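Local coordinates for protein argonaute (Aquifex aeolicus, PDB 1YVU), which cleaves RNA targets endonucleolytically, using short single-stranded DNA guides to bind the complementary strand, at residues Y10-R15 against W303-E308. Numbering follows the deposited sequence.
Sequences YRIEYR and WYISPE
Across the strand pair, the ring of Y14 lies over one face of the W303 indole in an offset stack, its plane turned 24° from that of the five-membered ring and the two centroids 4.3 Å apart. CG of Y14 is anti to its backbone N (chi1 -171°), beside the carbonyl carbon, which starts the ring toward the indole; CD1 sits above the indole centre, while CB makes a CH-pi contact over the six-membered ring. The far end of the same indole meets I12, whose CD1 comes within 3.7 Å of W303 CZ3. I12 also touches I305, CG1 to CG1, and beyond them Y10 CB packs on I305 CG2 at 3.9 Å. F101 and F104 of helix 94-107 meet the W303 rings edge-to-face, and helix 280-299 adds L298 against W303 and L291 against Y10 and I305. An alanine in place of W303 would probably leave Y14 without its stacking partner and open a gap where the indole fills the space between I12, Y14 and the side chains of the two helices.

The other face of the pair, carrying E13 and Y304, is looser. Here the two side chains run side by side in the same direction, the carboxylate and ring planes 18° from parallel, and E13 OE1 comes no closer than 3.8 Å to Y304 CD2. OE1 also forms a salt bridge with R15 NH2, and Y304 lies on the exposed side, where a crystal neighbour touches it.

Between the faces the backbones zip together: E13 and Y304 exchange both N-H...O bonds, E13 N to Y304 O at 2.8 Å and Y304 N to E13 O at 2.9 Å, and S306 N reaches R11 O at 2.8 Å. This is a classic antiparallel ladder, in which linker L2 supplies the edge strand of a sheet shared with the N-terminal domain and linker L1.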
ATOM      1  N   TYR A  10       7.378  17.621  11.893  1.00 16.58           N
ATOM      2  CA  TYR A  10       8.005  18.808  12.456  1.00 20.26           C
ATOM      3  C   TYR A  10       7.268  20.051  11.987  1.00 21.30           C
ATOM      4  O   TYR A  10       7.085  20.219  10.772  1.00 20.47           O
ATOM      5  CB  TYR A  10       9.434  18.931  11.932  1.00 27.39           C
ATOM      6  CG  TYR A  10      10.301  17.730  12.131  1.00 21.53           C
ATOM      7  CD1 TYR A  10      10.343  16.694  11.164  1.00 22.97           C
ATOM      8  CD2 TYR A  10      11.048  17.587  13.310  1.00 25.01           C
ATOM      9  CE1 TYR A  10      11.113  15.514  11.398  1.00 31.46           C
ATOM     10  CE2 TYR A  10      11.827  16.437  13.549  1.00 28.56           C
ATOM     11  CZ  TYR A  10      11.846  15.396  12.599  1.00 33.03           C
ATOM     12  OH  TYR A  10      12.529  14.237  12.892  1.00 32.99           O
ATOM     13  N   ARG A  11       6.962  20.971  12.922  1.00 19.92           N
ATOM     14  CA  ARG A  11       6.266  22.230  12.609  1.00 11.39           C
ATOM     15  C   ARG A  11       7.097  23.011  11.642  1.00  8.82           C
ATOM     16  O   ARG A  11       8.270  23.212  11.869  1.00 11.73           O
ATOM     17  CB  ARG A  11       5.999  23.098  13.839  1.00 13.70           C
ATOM     18  CG  ARG A  11       4.908  22.546  14.708  1.00 24.43           C
ATOM     19  CD  ARG A  11       4.355  23.517  15.751  1.00 44.12           C
ATOM     20  NE  ARG A  11       3.177  22.930  16.413  1.00 54.47           N
ATOM     21  CZ  ARG A  11       2.706  23.272  17.614  1.00 61.22           C
ATOM     22  NH1 ARG A  11       3.299  24.223  18.329  1.00 63.92           N
ATOM     23  NH2 ARG A  11       1.644  22.636  18.110  1.00 58.43           N
ATOM     24  N   ILE A  12       6.514  23.254  10.480  1.00 12.63           N
ATOM     25  CA  ILE A  12       7.155  24.013   9.428  1.00 17.26           C
ATOM     26  C   ILE A  12       6.468  25.385   9.314  1.00 14.12           C
ATOM     27  O   ILE A  12       5.261  25.525   9.537  1.00 21.09           O
ATOM     28  CB  ILE A  12       7.224  23.199   8.077  1.00 13.04           C
ATOM     29  CG1 ILE A  12       8.001  23.971   7.026  1.00 10.69           C
ATOM     30  CG2 ILE A  12       5.842  22.818   7.552  1.00  8.70           C
ATOM     31  CD1 ILE A  12       8.382  23.146   5.869  1.00 18.58           C
ATOM     32  N   GLU A  13       7.264  26.403   9.028  1.00 18.61           N
ATOM     33  CA  GLU A  13       6.769  27.761   8.918  1.00 17.55           C
ATOM     34  C   GLU A  13       7.477  28.527   7.813  1.00 21.57           C
ATOM     35  O   GLU A  13       8.640  28.251   7.506  1.00 24.64           O
ATOM     36  CB  GLU A  13       6.957  28.480  10.261  1.00 16.73           C
ATOM     37  CG  GLU A  13       5.735  28.425  11.165  1.00 25.09           C
ATOM     38  CD  GLU A  13       6.059  28.327  12.644  1.00 22.82           C
ATOM     39  OE1 GLU A  13       7.057  28.903  13.116  1.00 25.69           O
ATOM     40  OE2 GLU A  13       5.274  27.674  13.354  1.00 26.91           O
ATOM     41  N   TYR A  14       6.732  29.428   7.173  1.00 25.91           N
ATOM     42  CA  TYR A  14       7.251  30.283   6.107  1.00 22.88           C
ATOM     43  C   TYR A  14       6.881  31.767   6.371  1.00 24.48           C
ATOM     44  O   TYR A  14       5.700  32.148   6.383  1.00 28.01           O
ATOM     45  CB  TYR A  14       6.747  29.818   4.735  1.00 18.96           C
ATOM     46  CG  TYR A  14       7.406  30.510   3.558  1.00 18.86           C
ATOM     47  CD1 TYR A  14       8.805  30.648   3.483  1.00 13.51           C
ATOM     48  CD2 TYR A  14       6.635  31.035   2.511  1.00 15.53           C
ATOM     49  CE1 TYR A  14       9.426  31.294   2.402  1.00 23.30           C
ATOM     50  CE2 TYR A  14       7.245  31.688   1.411  1.00 22.02           C
ATOM     51  CZ  TYR A  14       8.646  31.820   1.365  1.00 26.23           C
ATOM     52  OH  TYR A  14       9.258  32.544   0.346  1.00 19.25           O
ATOM     53  N   ARG A  15       7.913  32.577   6.609  1.00 25.96           N
ATOM     54  CA  ARG A  15       7.792  34.018   6.873  1.00 29.68           C
ATOM     55  C   ARG A  15       8.855  34.730   5.978  1.00 33.81           C
ATOM     56  O   ARG A  15       9.842  35.262   6.508  1.00 31.75           O
ATOM     57  CB  ARG A  15       8.092  34.321   8.361  1.00 18.10           C
ATOM     58  CG  ARG A  15       7.312  33.523   9.397  1.00 23.14           C
ATOM     59  CD  ARG A  15       7.742  33.917  10.819  1.00 15.98           C
ATOM     60  NE  ARG A  15       7.616  32.878  11.860  1.00 15.81           N
ATOM     61  CZ  ARG A  15       6.479  32.322  12.276  1.00 17.59           C
ATOM     62  NH1 ARG A  15       5.316  32.650  11.733  1.00 22.06           N
ATOM     63  NH2 ARG A  15       6.491  31.523  13.330  1.00 21.01           N
ATOM     64  N   TRP A 303      12.318  30.130   5.589  1.00 26.27           N
ATOM     65  CA  TRP A 303      11.793  28.863   6.107  1.00 23.72           C
ATOM     66  C   TRP A 303      12.301  28.403   7.466  1.00 26.56           C
ATOM     67  O   TRP A 303      13.506  28.383   7.718  1.00 26.42           O
ATOM     68  CB  TRP A 303      12.071  27.730   5.123  1.00 22.49           C
ATOM     69  CG  TRP A 303      11.303  27.775   3.875  1.00 23.32           C
ATOM     70  CD1 TRP A 303      11.715  28.303   2.702  1.00 24.94           C
ATOM     71  CD2 TRP A 303       9.977  27.240   3.641  1.00 26.31           C
ATOM     72  NE1 TRP A 303      10.747  28.132   1.739  1.00 27.08           N
ATOM     73  CE2 TRP A 303       9.672  27.481   2.278  1.00 21.22           C
ATOM     74  CE3 TRP A 303       9.025  26.571   4.453  1.00 27.99           C
ATOM     75  CZ2 TRP A 303       8.441  27.095   1.692  1.00 18.18           C
ATOM     76  CZ3 TRP A 303       7.773  26.183   3.863  1.00 19.58           C
ATOM     77  CH2 TRP A 303       7.512  26.454   2.486  1.00 19.09           C
ATOM     78  N   TYR A 304      11.366  27.954   8.301  1.00 25.26           N
ATOM     79  CA  TYR A 304      11.675  27.422   9.617  1.00 21.98           C
ATOM     80  C   TYR A 304      11.081  26.036   9.674  1.00 24.14           C
ATOM     81  O   TYR A 304       9.994  25.795   9.147  1.00 28.76           O
ATOM     82  CB  TYR A 304      11.036  28.241  10.725  1.00 26.39           C
ATOM     83  CG  TYR A 304      11.322  27.711  12.112  1.00 15.29           C
ATOM     84  CD1 TYR A 304      12.592  27.902  12.693  1.00 16.56           C
ATOM     85  CD2 TYR A 304      10.317  27.055  12.874  1.00 11.96           C
ATOM     86  CE1 TYR A 304      12.873  27.470  14.001  1.00 24.50           C
ATOM     87  CE2 TYR A 304      10.586  26.605  14.206  1.00 27.71           C
ATOM     88  CZ  TYR A 304      11.876  26.824  14.754  1.00 31.81           C
ATOM     89  OH  TYR A 304      12.191  26.414  16.034  1.00 37.26           O
ATOM     90  N   ILE A 305      11.833  25.134  10.300  1.00 22.04           N
ATOM     91  CA  ILE A 305      11.439  23.757  10.509  1.00 24.94           C
ATOM     92  C   ILE A 305      11.840  23.482  11.958  1.00 24.30           C
ATOM     93  O   ILE A 305      12.985  23.748  12.363  1.00 21.93           O
ATOM     94  CB  ILE A 305      12.172  22.747   9.541  1.00 26.30           C
ATOM     95  CG1 ILE A 305      11.959  23.123   8.052  1.00 22.30           C
ATOM     96  CG2 ILE A 305      11.616  21.315   9.761  1.00 23.14           C
ATOM     97  CD1 ILE A 305      12.718  22.282   7.046  1.00 17.20           C
ATOM     98  N   SER A 306      10.883  22.982  12.741  1.00 27.34           N
ATOM     99  CA  SER A 306      11.099  22.648  14.135  1.00 33.17           C
ATOM    100  C   SER A 306      12.085  21.464  14.273  1.00 39.33           C
ATOM    101  O   SER A 306      12.010  20.495  13.508  1.00 37.98           O
ATOM    102  CB  SER A 306       9.753  22.280  14.790  1.00 37.25           C
ATOM    103  OG  SER A 306       9.817  22.309  16.219  1.00 31.12           O
ATOM    104  N   PRO A 307      13.117  21.602  15.150  1.00 44.14           N
ATOM    105  CA  PRO A 307      14.120  20.541  15.389  1.00 39.41           C
ATOM    106  C   PRO A 307      13.485  19.393  16.187  1.00 35.20           C
ATOM    107  O   PRO A 307      13.988  18.268  16.202  1.00 32.72           O
ATOM    108  CB  PRO A 307      15.163  21.260  16.246  1.00 40.40           C
ATOM    109  CG  PRO A 307      15.081  22.675  15.750  1.00 43.57           C
ATOM    110  CD  PRO A 307      13.591  22.878  15.728  1.00 43.18           C
ATOM    111  N   GLU A 308      12.361  19.714  16.816  1.00 25.82           N
ATOM    112  CA  GLU A 308      11.606  18.799  17.639  1.00 34.51           C
ATOM    113  C   GLU A 308      10.418  18.086  16.954  1.00 35.39           C
ATOM    114  O   GLU A 308       9.500  18.723  16.406  1.00 39.64           O
ATOM    115  CB  GLU A 308      11.161  19.523  18.915  1.00 36.23           C
ATOM    116  CG  GLU A 308      12.316  19.859  19.869  1.00 42.45           C
ATOM    117  CD  GLU A 308      12.064  19.409  21.299  1.00 44.69           C
ATOM    118  OE1 GLU A 308      11.222  20.041  21.983  1.00 42.68           O
ATOM    119  OE2 GLU A 308      12.701  18.426  21.739  1.00 43.12           O
TER